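PDB 2UVF: exopolygalacturonase from Yersinia enterocolitica, which hydrolyses polygalacturonate, the backbone of pectin, from the end of the chain. Local coordinates for residues 41-46 with 146-151; 51-56 with 118-123; 239-244 with 329-334; 557-562 with 578-583; 563-568 with 584-589. All coordinates share one frame; numbering follows the deposited sequence.

The five contacts fall into three places. Interactions 1 and 2 lie in the fibronectin type III domain. Their centres are about 9 Å apart, and the backbones of Gln42 and Val56 are hydrogen-bonded between them. Interactions 4 and 5 lie toward the C-terminal end of the beta-helix, with centres about 12 Å apart. They follow the same two chain runs: parallel strands in interaction 4, the loops after them in interaction 5. Interaction 3 alone reaches the sugar, through Arg240 of the glycan pocket. Its centre is about 33 and 35 Å from those of interactions 1 and 2. Interactions 4 and 5 lie farther from it, with centres about 43 and 42 Å away.

Interaction 1 (41-46 with 146-151); sequences LQVPTL and ITAKTS
No ring or guanidinium takes part here, and the one side-chain amide, that of Gln42, does not meet 146-151: its CB points away, and NE2 is hydrogen-bonded to Gln40 O. The flat group that is touched is the Leu41 peptide, where the Ile146 methyl CG2 lies 3.4 Å from Leu41 O. The contact belongs to the beta-sandwich of the fibronectin type III domain. Strand 39-42 is an outer strand of the three-stranded sheet, and 146-149 an outer strand of the four-stranded one. No hydrogen bond crosses between the segments, so they meet as facing sheets do, through apolar side chains.

Ile146 is the centre. Its CG1 sits between the backbone N and the carbonyl carbon (chi1 71°), the crowded position, and this spreads its branches along the 41-43 backbone. CG1 crosses Leu41 obliquely, 3.8 Å from Leu41 CD2. Leu41 holds CG anti to its own N and brings CG and CD2 onto this branch. The outer methyl CD1 of Ile146 reaches on to the backbone, 3.8 Å from Gln42 CA. Phe128 of strand 125-134 touches both Leu41 and Ile146, and Leu55 and Ile53 of strand 53-58 lie against Leu41 and Val43.

Val43 closes the row with one methyl: its CG2 lies 3.9 Å from Ile146 CD1 and 3.7 Å from Ala148 CB.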
# COMPACT_ATOMS: atom_id res chain seq x y z
N LEU A 41 4.29 -21.95 -2.87
CA LEU A 41 5.46 -21.30 -3.45
C LEU A 41 5.01 -20.80 -4.81
O LEU A 41 4.25 -21.49 -5.50
CB LEU A 41 6.64 -22.26 -3.58
CG LEU A 41 7.89 -21.74 -4.32
CD1 LEU A 41 8.54 -20.58 -3.57
CD2 LEU A 41 8.91 -22.84 -4.58
N GLN A 42 5.43 -19.60 -5.20
CA GLN A 42 5.00 -19.01 -6.46
C GLN A 42 5.90 -17.87 -6.88
O GLN A 42 6.64 -17.33 -6.06
CB GLN A 42 3.56 -18.50 -6.34
CG GLN A 42 3.43 -17.30 -5.42
CD GLN A 42 2.03 -17.04 -4.96
OE1 GLN A 42 1.36 -16.15 -5.48
NE2 GLN A 42 1.56 -17.82 -3.99
N VAL A 43 5.85 -17.53 -8.15
CA VAL A 43 6.43 -16.29 -8.64
C VAL A 43 5.28 -15.28 -8.67
O VAL A 43 4.25 -15.56 -9.29
CB VAL A 43 7.04 -16.43 -10.06
CG1 VAL A 43 7.76 -15.15 -10.48
CG2 VAL A 43 8.00 -17.62 -10.12
N PRO A 44 5.42 -14.16 -7.93
CA PRO A 44 4.46 -13.06 -8.08
C PRO A 44 4.46 -12.54 -9.51
O PRO A 44 5.48 -12.60 -10.20
CB PRO A 44 4.99 -11.99 -7.10
CG PRO A 44 5.82 -12.76 -6.12
CD PRO A 44 6.44 -13.86 -6.91
N THR A 45 3.30 -12.04 -9.94
CA THR A 45 3.07 -11.50 -11.30
C THR A 45 4.20 -10.61 -11.84
O THR A 45 4.53 -9.57 -11.27
CB THR A 45 1.73 -10.74 -11.34
OG1 THR A 45 0.65 -11.68 -11.28
CG2 THR A 45 1.61 -9.86 -12.58
N LEU A 46 4.77 -11.05 -12.96
CA LEU A 46 5.85 -10.36 -13.66
C LEU A 46 7.10 -10.13 -12.80
O LEU A 46 7.99 -9.35 -13.17
CB LEU A 46 5.35 -9.06 -14.30
CG LEU A 46 4.50 -9.21 -15.57
CD1 LEU A 46 3.71 -7.97 -15.82
CD2 LEU A 46 5.38 -9.52 -16.78
N ILE A 146 7.95 -25.72 -7.96
CA ILE A 146 7.52 -24.92 -9.09
C ILE A 146 8.66 -24.83 -10.09
O ILE A 146 9.84 -24.77 -9.71
CB ILE A 146 6.93 -23.49 -8.72
CG1 ILE A 146 8.01 -22.53 -8.22
CG2 ILE A 146 5.77 -23.60 -7.72
CD1 ILE A 146 7.60 -21.07 -8.38
N THR A 147 8.31 -24.86 -11.36
CA THR A 147 9.23 -24.55 -12.44
C THR A 147 8.88 -23.14 -12.91
O THR A 147 7.70 -22.80 -13.03
CB THR A 147 9.06 -25.52 -13.63
OG1 THR A 147 8.55 -26.78 -13.14
CG2 THR A 147 10.38 -25.73 -14.38
N ALA A 148 9.91 -22.33 -13.14
CA ALA A 148 9.72 -20.99 -13.66
C ALA A 148 10.84 -20.62 -14.63
O ALA A 148 12.02 -20.88 -14.38
CB ALA A 148 9.62 -19.98 -12.53
N LYS A 149 10.44 -19.99 -15.73
CA LYS A 149 11.37 -19.63 -16.78
C LYS A 149 11.64 -18.13 -16.79
O LYS A 149 10.71 -17.32 -16.76
CB LYS A 149 10.83 -20.09 -18.15
CG LYS A 149 11.88 -20.20 -19.26
CD LYS A 149 11.33 -20.94 -20.47
CE LYS A 149 10.50 -20.03 -21.38
NZ LYS A 149 11.35 -19.24 -22.32
N THR A 150 12.92 -17.77 -16.82
CA THR A 150 13.34 -16.39 -17.07
C THR A 150 12.82 -15.90 -18.43
O THR A 150 12.31 -16.69 -19.24
CB THR A 150 14.89 -16.24 -17.00
OG1 THR A 150 15.53 -17.24 -17.81
CG2 THR A 150 15.40 -16.34 -15.56
N SER A 151 12.92 -14.60 -18.66
CA SER A 151 12.51 -14.01 -19.92
C SER A 151 13.73 -13.86 -20.84
O SER A 151 14.87 -14.01 -20.41
CB SER A 151 11.83 -12.66 -19.67
OG SER A 151 12.76 -11.65 -19.30

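Interaction 2 (51-56 with 118-123); sequences SSIVLV and IGLKPE
Ser51 O receives the one hydrogen bond between the segments. Leu120 N donates to it at 2.8 Å, with an N-H...O angle of 157°. The donor lies in the carbonyl plane, on a lone pair of the oxygen. Gly119 N is also near, but its angle is too poor for a bond. The return contact is softer: Ser51 CB packs 3.2 Å from Leu120 O.

The Leu120 side chain then folds over the start of the strand. Its CB is 3.2 Å from Ser51 O, so it covers the accepting oxygen. CG is anti to the carbonyl carbon (chi1 -84°), and chi2 is 22°, far from a staggered value, which suggests some strain. This places CD2 3.7 Å from Ile53 CD1, the two side chains crossing at about a right angle. Beside them, Ser52 CB touches Ile118 CG2 at 4.0 Å.

Further out, Gly119 takes a positive phi and turns the chain between Ile118 and Leu120. Ile53 is paired through its backbone with Val117, and this sets the strand beside the loop. Tyr126 of strand 125-134 touches both Leu120 and Ile53, and its OH is hydrogen-bonded to Lys121 N. A tyrosine OH held by the backbone five residues earlier is a tyrosine corner, known from fibronectin type III and other beta-sandwich domains. Lys121 O is in turn hydrogen-bonded to Thr150 OG1.

The loop passing from one sheet to the other is thus held by neutral hydrogen bonds: this one, with Leu120 over its acceptor, and the two at Lys121.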
# COMPACT_ATOMS: atom_id res chain seq x y z
N SER A 51 17.47 -12.43 -15.86
CA SER A 51 18.47 -13.04 -14.98
C SER A 51 18.03 -13.25 -13.53
O SER A 51 18.81 -13.72 -12.71
CB SER A 51 19.82 -12.31 -15.05
OG SER A 51 19.68 -10.91 -14.98
N SER A 52 16.78 -12.92 -13.22
CA SER A 52 16.30 -13.03 -11.84
C SER A 52 14.83 -13.43 -11.75
O SER A 52 14.03 -13.07 -12.60
CB SER A 52 16.56 -11.74 -11.06
OG SER A 52 16.09 -10.62 -11.79
N ILE A 53 14.51 -14.17 -10.69
CA ILE A 53 13.14 -14.59 -10.38
C ILE A 53 12.91 -14.31 -8.89
O ILE A 53 13.81 -14.55 -8.07
CB ILE A 53 12.91 -16.10 -10.72
CG1 ILE A 53 13.12 -16.36 -12.22
CG2 ILE A 53 11.52 -16.59 -10.25
CD1 ILE A 53 13.35 -17.84 -12.61
N VAL A 54 11.73 -13.77 -8.56
CA VAL A 54 11.30 -13.57 -7.17
C VAL A 54 10.30 -14.67 -6.77
O VAL A 54 9.31 -14.92 -7.47
CB VAL A 54 10.66 -12.15 -6.95
CG1 VAL A 54 10.33 -11.91 -5.47
CG2 VAL A 54 11.59 -11.05 -7.45
N LEU A 55 10.56 -15.32 -5.63
CA LEU A 55 9.66 -16.34 -5.07
C LEU A 55 8.96 -15.85 -3.80
O LEU A 55 9.55 -15.16 -2.98
CB LEU A 55 10.43 -17.62 -4.74
CG LEU A 55 11.27 -18.33 -5.82
CD1 LEU A 55 12.32 -19.23 -5.14
CD2 LEU A 55 10.39 -19.11 -6.78
N VAL A 56 7.69 -16.23 -3.65
CA VAL A 56 6.95 -16.01 -2.41
C VAL A 56 6.15 -17.25 -2.07
O VAL A 56 5.95 -18.11 -2.92
CB VAL A 56 6.01 -14.76 -2.46
CG1 VAL A 56 6.77 -13.49 -2.81
CG2 VAL A 56 4.85 -14.99 -3.39
N ILE A 118 18.82 -14.35 -8.02
CA ILE A 118 19.53 -13.63 -9.09
C ILE A 118 20.64 -14.46 -9.79
O ILE A 118 20.85 -15.64 -9.47
CB ILE A 118 20.10 -12.24 -8.62
CG1 ILE A 118 21.35 -12.40 -7.75
CG2 ILE A 118 19.00 -11.41 -7.91
CD1 ILE A 118 22.31 -11.22 -7.80
N GLY A 119 21.33 -13.83 -10.74
CA GLY A 119 22.48 -14.44 -11.42
C GLY A 119 22.11 -15.61 -12.31
O GLY A 119 22.88 -16.57 -12.43
N LEU A 120 20.92 -15.54 -12.91
CA LEU A 120 20.41 -16.58 -13.80
C LEU A 120 20.72 -16.19 -15.25
O LEU A 120 21.30 -15.13 -15.51
CB LEU A 120 18.90 -16.75 -13.60
CG LEU A 120 18.24 -17.62 -12.51
CD1 LEU A 120 19.11 -17.91 -11.30
CD2 LEU A 120 16.92 -16.98 -12.10
N LYS A 121 20.35 -17.07 -16.18
CA LYS A 121 20.61 -16.84 -17.61
C LYS A 121 19.29 -16.68 -18.36
O LYS A 121 18.26 -17.22 -17.93
CB LYS A 121 21.42 -17.99 -18.20
CG LYS A 121 22.90 -18.00 -17.79
CD LYS A 121 23.37 -19.42 -17.43
CE LYS A 121 22.75 -20.49 -18.35
NZ LYS A 121 23.16 -21.87 -17.96
N PRO A 122 19.31 -15.93 -19.50
CA PRO A 122 18.09 -15.62 -20.26
C PRO A 122 17.36 -16.86 -20.76
O PRO A 122 18.00 -17.75 -21.31
CB PRO A 122 18.61 -14.81 -21.45
CG PRO A 122 19.92 -14.28 -21.02
CD PRO A 122 20.50 -15.33 -20.12
N GLU A 123 16.05 -16.93 -20.54
CA GLU A 123 15.19 -17.92 -21.20
C GLU A 123 15.27 -19.37 -20.66
O GLU A 123 14.83 -20.31 -21.31
CB GLU A 123 15.48 -17.92 -22.70
CG GLU A 123 14.25 -17.83 -23.59
CD GLU A 123 14.52 -17.02 -24.84
OE1 GLU A 123 15.62 -16.42 -24.95
OE2 GLU A 123 13.62 -16.96 -25.71

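Interaction 3 (239-244 with 329-334); sequences ERPASL and RRSSLM. With ADA (alpha-D-galactopyranuronic acid), chain C.
The segments run 44° apart, closest at Ser243 and Ser332 (CA to CA 4.7 Å), as they enter neighbouring coils of the right-handed parallel beta-helix of family 28 hydrolases. Arg329 bends at chi2 and chi3, so NH1 curls back to donate to Glu239 O at 2.7 Å. That oxygen lies in the guanidinium plane, while the donor stands above the carbonyl plane. Pro241 CD covers one face of the same guanidinium, 3.6 Å above it, near the rim. Ser331 OG donates to Ala242 O at a very short 2.4 Å, nearly along the C=O axis. A water joins Pro241 O, Ser332 N and Ser243 OG, which is also hydrogen-bonded to Thr335 OG1. Leu244 N adds a weak bond to Ser332 O.

Arg240 turns away; its extended chain delivers the guanidinium, edge on, to the carboxylate of the bound galacturonic acid. In the second shell, Arg330 NH2 bonds Asn379 OD1, Ser332 OG is hydrogen-bonded to the backbone N of His355, and His355 NE2 to the sugar. Arg240 grips the acid with three hydrogen bonds: NH1 to O6A of the sugar at 2.7 Å, and NH2 to both O6A and O6B.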
# COMPACT_ATOMS: atom_id res chain seq x y z
N GLU A 239 -13.34 15.96 -13.62
CA GLU A 239 -12.19 15.37 -14.29
C GLU A 239 -10.89 15.76 -13.58
O GLU A 239 -10.71 16.91 -13.18
CB GLU A 239 -12.16 15.84 -15.76
CG GLU A 239 -10.96 15.42 -16.60
CD GLU A 239 -11.08 14.06 -17.26
OE1 GLU A 239 -12.02 13.30 -16.95
OE2 GLU A 239 -10.22 13.74 -18.11
N ARG A 240 -9.99 14.79 -13.44
CA ARG A 240 -8.72 15.01 -12.74
C ARG A 240 -7.58 15.08 -13.76
O ARG A 240 -7.67 14.48 -14.83
CB ARG A 240 -8.48 13.90 -11.72
CG ARG A 240 -9.42 13.97 -10.55
CD ARG A 240 -9.27 12.76 -9.66
NE ARG A 240 -9.88 12.98 -8.36
CZ ARG A 240 -9.69 12.21 -7.29
NH1 ARG A 240 -8.89 11.15 -7.35
NH2 ARG A 240 -10.28 12.51 -6.16
N PRO A 241 -6.50 15.81 -13.43
CA PRO A 241 -5.45 15.80 -14.42
C PRO A 241 -4.71 14.46 -14.44
O PRO A 241 -4.92 13.62 -13.55
CB PRO A 241 -4.53 16.93 -13.95
CG PRO A 241 -4.71 16.98 -12.48
CD PRO A 241 -6.15 16.62 -12.25
N ALA A 242 -3.87 14.29 -15.46
CA ALA A 242 -2.96 13.17 -15.52
C ALA A 242 -1.95 13.23 -14.36
O ALA A 242 -1.55 14.32 -13.91
CB ALA A 242 -2.23 13.17 -16.86
N SER A 243 -1.56 12.05 -13.88
CA SER A 243 -0.43 11.90 -12.96
C SER A 243 0.87 12.06 -13.73
O SER A 243 0.86 12.21 -14.95
CB SER A 243 -0.49 10.51 -12.31
OG SER A 243 -1.71 10.31 -11.61
N LEU A 244 1.99 12.00 -13.01
CA LEU A 244 3.30 12.01 -13.63
C LEU A 244 3.47 10.79 -14.54
O LEU A 244 3.99 10.90 -15.65
CB LEU A 244 4.39 12.06 -12.55
CG LEU A 244 5.84 12.31 -12.97
CD1 LEU A 244 5.97 13.65 -13.73
CD2 LEU A 244 6.79 12.26 -11.77
N ARG A 329 -7.82 18.63 -8.37
CA ARG A 329 -7.01 19.11 -9.49
C ARG A 329 -5.48 19.05 -9.31
O ARG A 329 -4.74 19.49 -10.19
CB ARG A 329 -7.47 20.51 -9.92
CG ARG A 329 -8.99 20.65 -10.23
CD ARG A 329 -9.35 20.00 -11.54
NE ARG A 329 -8.44 20.46 -12.58
CZ ARG A 329 -8.17 19.77 -13.69
NH1 ARG A 329 -8.73 18.58 -13.91
NH2 ARG A 329 -7.31 20.28 -14.57
N ARG A 330 -5.00 18.48 -8.21
CA ARG A 330 -3.55 18.20 -8.06
C ARG A 330 -3.23 16.85 -8.69
O ARG A 330 -3.98 15.90 -8.50
CB ARG A 330 -3.15 18.18 -6.59
CG ARG A 330 -3.51 19.42 -5.84
CD ARG A 330 -3.09 19.33 -4.39
NE ARG A 330 -4.13 18.76 -3.53
CZ ARG A 330 -3.89 17.95 -2.50
NH1 ARG A 330 -2.64 17.56 -2.22
NH2 ARG A 330 -4.89 17.51 -1.77
N SER A 331 -2.13 16.77 -9.44
CA SER A 331 -1.68 15.51 -10.04
C SER A 331 -1.12 14.51 -9.01
O SER A 331 -0.19 14.82 -8.27
CB SER A 331 -0.61 15.77 -11.11
OG SER A 331 -1.17 16.13 -12.38
N SER A 332 -1.69 13.31 -9.00
CA SER A 332 -1.11 12.17 -8.28
C SER A 332 0.20 11.75 -8.94
O SER A 332 0.52 12.19 -10.06
CB SER A 332 -2.08 10.99 -8.27
OG SER A 332 -3.13 11.26 -7.39
N LEU A 333 0.96 10.92 -8.26
CA LEU A 333 2.25 10.51 -8.81
C LEU A 333 2.11 9.48 -9.94
O LEU A 333 2.78 9.57 -10.96
CB LEU A 333 3.17 10.02 -7.69
CG LEU A 333 4.64 9.89 -8.10
CD1 LEU A 333 5.55 10.78 -7.25
CD2 LEU A 333 5.06 8.43 -8.10
N MET A 334 1.24 8.50 -9.74
CA MET A 334 1.11 7.39 -10.68
C MET A 334 -0.32 6.92 -10.68
O MET A 334 -0.90 6.73 -9.62
CB MET A 334 2.05 6.24 -10.31
CG MET A 334 2.19 5.21 -11.39
SD MET A 334 3.22 3.80 -10.97
CE MET A 334 4.84 4.55 -10.86
C1 ADA C . -10.47 8.40 -0.57
C2 ADA C . -10.07 6.95 -0.93
C3 ADA C . -8.77 7.01 -1.74
C4 ADA C . -8.97 7.87 -3.03
C5 ADA C . -9.44 9.29 -2.64
C6 ADA C . -9.75 10.30 -3.77
O2 ADA C . -9.94 6.14 0.26
O3 ADA C . -8.29 5.70 -2.04
O4 ADA C . -9.91 7.26 -3.92
O5 ADA C . -10.62 9.23 -1.77
O6B ADA C . -10.83 10.92 -3.69
O6A ADA C . -8.90 10.47 -4.69
O HOH W 1 -3.34 12.39 -11.48

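Interaction 4 (557-562 with 578-583); sequences NNVQLN and NKVTFT
Five backbone hydrogen bonds join the parallel strands 559-562 and 580-583 and the corner before them. The straightest runs from Leu561 N to Thr581 O, at 2.9 Å and 172°. Thr581 N to Val559 O is equally short and lies nearly along the C=O axis. Such ladders link successive coils of the parallel beta-helix, here toward its C-terminal end. The strand axes approach to 4.7 Å and diverge by 13°.

Side chains add one direct bond. Thr583 OG1 donates at 2.8 Å to Asn562 OD1, in the amide plane and on a lone pair. Asn562 ND2 is fixed by Asp530 OD1, which holds the amide in this rotation. Gln560 bends at chi2 (84°), and its NE2 gives one hydrogen to Asn558 OD1 and another to a water. That water also donates to Lys579 O and bonds Thr581 OG1. A second water bridges Leu561 O and Thr583 O.

Asn558 and Lys579 both have positive phi, and the chain turns a corner at each. Just before them, Asn557 and Asn578 lie side by side, with Asn557 OD1 3.2 Å from Asn578 CB.

The opposite face is apolar. Leu561 CD1 meets Phe582 CE2 at 3.6 Å as the two side chains point the same way, and Val559 packs loosely beside Val580. Trp591 packs edge-to-face with Phe582.

One face is therefore a network of amides, hydroxyls and water, the other hydrocarbon. The backbone ladder carries the register; the polar side chains and water add bonds on their face, where Asp530 holds Asn562.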
# COMPACT_ATOMS: atom_id res chain seq x y z
N ASN A 557 -7.91 -12.81 18.76
CA ASN A 557 -7.18 -13.89 19.43
C ASN A 557 -5.68 -13.63 19.64
O ASN A 557 -4.97 -13.26 18.70
CB ASN A 557 -7.37 -15.22 18.68
CG ASN A 557 -8.61 -15.99 19.14
OD1 ASN A 557 -8.64 -16.52 20.27
ND2 ASN A 557 -9.63 -16.07 18.27
N ASN A 558 -5.20 -13.84 20.87
CA ASN A 558 -3.77 -13.78 21.19
C ASN A 558 -3.08 -12.45 20.83
O ASN A 558 -2.18 -12.41 19.98
CB ASN A 558 -3.03 -15.01 20.62
CG ASN A 558 -1.54 -15.03 20.98
OD1 ASN A 558 -1.15 -14.54 22.04
ND2 ASN A 558 -0.72 -15.61 20.10
N VAL A 559 -3.48 -11.38 21.49
CA VAL A 559 -2.95 -10.03 21.22
C VAL A 559 -2.42 -9.46 22.53
O VAL A 559 -3.05 -9.62 23.56
CB VAL A 559 -4.08 -9.11 20.62
CG1 VAL A 559 -3.65 -7.63 20.55
CG2 VAL A 559 -4.55 -9.61 19.25
N GLN A 560 -1.26 -8.78 22.50
CA GLN A 560 -0.69 -8.17 23.70
C GLN A 560 -0.45 -6.68 23.48
O GLN A 560 0.22 -6.28 22.53
CB GLN A 560 0.63 -8.85 24.11
CG GLN A 560 0.52 -10.28 24.61
CD GLN A 560 0.51 -11.32 23.50
OE1 GLN A 560 1.36 -11.32 22.61
NE2 GLN A 560 -0.46 -12.25 23.57
N LEU A 561 -0.98 -5.87 24.38
CA LEU A 561 -0.95 -4.44 24.26
C LEU A 561 -0.29 -3.81 25.48
O LEU A 561 -0.85 -3.86 26.60
CB LEU A 561 -2.38 -3.89 24.08
CG LEU A 561 -3.18 -4.35 22.87
CD1 LEU A 561 -4.54 -3.73 22.82
CD2 LEU A 561 -2.45 -3.96 21.66
N ASN A 562 0.89 -3.22 25.29
CA ASN A 562 1.54 -2.55 26.39
C ASN A 562 1.49 -1.03 26.23
O ASN A 562 1.77 -0.51 25.14
CB ASN A 562 2.98 -3.02 26.52
CG ASN A 562 3.64 -2.51 27.77
OD1 ASN A 562 3.29 -2.92 28.87
ND2 ASN A 562 4.57 -1.61 27.61
N ASN A 578 -10.35 -13.13 22.70
CA ASN A 578 -9.64 -14.12 23.49
C ASN A 578 -8.13 -13.92 23.60
O ASN A 578 -7.44 -13.73 22.59
CB ASN A 578 -9.96 -15.51 22.96
CG ASN A 578 -11.44 -15.80 23.00
OD1 ASN A 578 -12.18 -15.18 23.79
ND2 ASN A 578 -11.91 -16.68 22.12
N LYS A 579 -7.64 -13.97 24.84
CA LYS A 579 -6.22 -13.82 25.14
C LYS A 579 -5.69 -12.48 24.66
O LYS A 579 -4.66 -12.39 23.99
CB LYS A 579 -5.41 -14.99 24.58
CG LYS A 579 -6.01 -16.37 24.91
CD LYS A 579 -5.46 -17.44 23.98
CE LYS A 579 -3.99 -17.71 24.27
NZ LYS A 579 -3.81 -17.87 25.74
N VAL A 580 -6.43 -11.42 24.99
CA VAL A 580 -5.97 -10.06 24.78
C VAL A 580 -5.41 -9.59 26.13
O VAL A 580 -6.17 -9.40 27.08
CB VAL A 580 -7.11 -9.12 24.29
CG1 VAL A 580 -6.56 -7.72 23.95
CG2 VAL A 580 -7.85 -9.72 23.11
N THR A 581 -4.10 -9.40 26.21
CA THR A 581 -3.45 -9.02 27.46
C THR A 581 -2.97 -7.57 27.46
O THR A 581 -2.06 -7.20 26.70
CB THR A 581 -2.25 -9.99 27.82
OG1 THR A 581 -2.71 -11.35 27.77
CG2 THR A 581 -1.69 -9.72 29.23
N PHE A 582 -3.56 -6.76 28.33
CA PHE A 582 -3.15 -5.37 28.54
C PHE A 582 -2.23 -5.30 29.75
O PHE A 582 -2.61 -5.68 30.85
CB PHE A 582 -4.36 -4.45 28.80
CG PHE A 582 -5.40 -4.45 27.71
CD1 PHE A 582 -6.34 -5.48 27.61
CD2 PHE A 582 -5.50 -3.37 26.81
CE1 PHE A 582 -7.32 -5.47 26.59
CE2 PHE A 582 -6.47 -3.33 25.82
CZ PHE A 582 -7.38 -4.38 25.69
N THR A 583 -1.00 -4.85 29.53
CA THR A 583 -0.06 -4.49 30.60
C THR A 583 0.18 -3.00 30.50
O THR A 583 -0.00 -2.45 29.43
CB THR A 583 1.26 -5.29 30.49
OG1 THR A 583 1.72 -5.27 29.13
CG2 THR A 583 1.04 -6.76 30.93
O HOH W 2 -2.46 -12.59 25.47
O HOH W 3 -1.97 -1.78 27.80

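Interaction 5 (563-568 with 584-589). With SO4 (sulfate ion), chain F.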
# COMPACT_ATOMS: atom_id res chain seq x y z
N ASN A 563 1.13 -0.35 27.32
CA ASN A 563 1.10 1.10 27.38
C ASN A 563 0.20 1.70 26.29
O ASN A 563 0.63 2.48 25.44
CB ASN A 563 2.52 1.68 27.34
CG ASN A 563 2.53 3.20 27.40
OD1 ASN A 563 3.34 3.84 26.73
ND2 ASN A 563 1.64 3.78 28.19
N VAL A 564 -1.06 1.28 26.33
CA VAL A 564 -2.11 1.79 25.47
C VAL A 564 -3.31 2.25 26.35
O VAL A 564 -3.45 1.84 27.52
CB VAL A 564 -2.57 0.75 24.40
CG1 VAL A 564 -1.39 0.19 23.60
CG2 VAL A 564 -3.40 -0.40 25.03
N THR A 565 -4.16 3.08 25.77
CA THR A 565 -5.41 3.49 26.42
C THR A 565 -6.43 2.35 26.37
O THR A 565 -6.30 1.40 25.55
CB THR A 565 -6.03 4.72 25.73
OG1 THR A 565 -6.41 4.36 24.40
CG2 THR A 565 -5.06 5.84 25.67
N PRO A 566 -7.45 2.41 27.27
CA PRO A 566 -8.55 1.45 27.23
C PRO A 566 -9.34 1.44 25.90
O PRO A 566 -9.30 2.42 25.16
CB PRO A 566 -9.45 1.92 28.39
CG PRO A 566 -8.52 2.63 29.33
CD PRO A 566 -7.57 3.34 28.41
N THR A 567 -10.05 0.34 25.63
CA THR A 567 -10.85 0.17 24.43
C THR A 567 -12.17 0.94 24.50
O THR A 567 -12.61 1.31 25.59
CB THR A 567 -11.23 -1.32 24.22
OG1 THR A 567 -12.07 -1.76 25.30
CG2 THR A 567 -9.97 -2.22 24.10
N ALA A 568 -12.79 1.17 23.34
CA ALA A 568 -14.16 1.70 23.22
C ALA A 568 -14.83 0.97 22.08
O ALA A 568 -14.52 1.18 20.91
CB ALA A 568 -14.18 3.22 22.99
N GLU A 584 0.58 -2.34 31.59
CA GLU A 584 0.75 -0.87 31.63
C GLU A 584 -0.36 -0.06 30.94
O GLU A 584 -0.10 0.96 30.30
CB GLU A 584 2.12 -0.43 31.08
CG GLU A 584 3.31 -1.15 31.68
CD GLU A 584 3.62 -0.71 33.08
OE1 GLU A 584 3.06 0.30 33.55
OE2 GLU A 584 4.46 -1.36 33.72
N LEU A 585 -1.60 -0.50 31.10
CA LEU A 585 -2.76 0.20 30.55
C LEU A 585 -2.80 1.65 31.01
O LEU A 585 -2.51 1.93 32.17
CB LEU A 585 -4.04 -0.54 30.97
CG LEU A 585 -5.41 0.04 30.64
CD1 LEU A 585 -5.76 -0.18 29.18
CD2 LEU A 585 -6.41 -0.60 31.54
N ARG A 586 -3.11 2.58 30.11
CA ARG A 586 -3.26 4.00 30.45
C ARG A 586 -4.71 4.31 30.81
O ARG A 586 -5.40 5.03 30.10
CB ARG A 586 -2.78 4.90 29.31
CG ARG A 586 -1.30 5.13 29.29
CD ARG A 586 -0.95 6.55 28.78
NE ARG A 586 -1.58 6.86 27.50
CZ ARG A 586 -1.32 6.24 26.35
NH1 ARG A 586 -0.43 5.25 26.28
NH2 ARG A 586 -1.97 6.61 25.26
N GLY A 587 -5.15 3.76 31.94
CA GLY A 587 -6.55 3.75 32.35
C GLY A 587 -6.71 2.66 33.39
O GLY A 587 -5.76 1.89 33.63
N ASP A 588 -7.90 2.57 34.00
CA ASP A 588 -8.14 1.61 35.09
C ASP A 588 -8.61 0.23 34.64
O ASP A 588 -8.23 -0.78 35.25
CB ASP A 588 -9.11 2.20 36.13
CG ASP A 588 -8.65 3.56 36.65
OD1 ASP A 588 -7.73 3.60 37.49
OD2 ASP A 588 -9.20 4.59 36.19
N THR A 589 -9.45 0.18 33.61
CA THR A 589 -9.95 -1.10 33.06
C THR A 589 -9.86 -1.11 31.53
O THR A 589 -10.25 -0.14 30.88
CB THR A 589 -11.43 -1.43 33.46
OG1 THR A 589 -12.31 -0.38 33.05
CG2 THR A 589 -11.56 -1.67 34.93
S SO4 F . -11.00 4.16 32.17
O1 SO4 F . -10.90 2.71 32.30
O2 SO4 F . -9.71 4.80 32.44
O3 SO4 F . -11.40 4.52 30.81
O4 SO4 F . -12.01 4.65 33.11
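The guanidinium of Arg586 lies over the peptide between Val564 and Thr565, with Val564 C 4.1 Å and Thr565 N 4.0 Å above its plane on one face, both offset to the rim. The chain bends at chi2 and chi3 to put it there. The same residue holds that peptide a second way: Arg586 N donates to Val564 O at 2.7 Å, almost straight at 178°, though 37° out of the carbonyl plane. Thr565 CG2 touches Arg586 NH2 at 3.2 Å. Arg586 NH1 is also hydrogen-bonded to Ser532 O, at the end of strand 518-532 of the preceding coil.

The loops follow paired strands of the beta-helix. Past the arginine, packing takes over. Leu585 CD1 comes 3.5 Å from Val564 O and also touches the Pro566 ring. Pro566 CD sits 3.2 Å from Arg586 O, and its CG lies against Gly587 CA, close in where there is no side chain. Beyond, the backbone N of Asp588 and Thr589 donate to a sulfate, probably from the crystallisation liquor.

One straight backbone hydrogen bond thus joins the loops. The guanidinium charge may be partly offset by the carbonyl dipole of Ser532, which takes the bond from NH1.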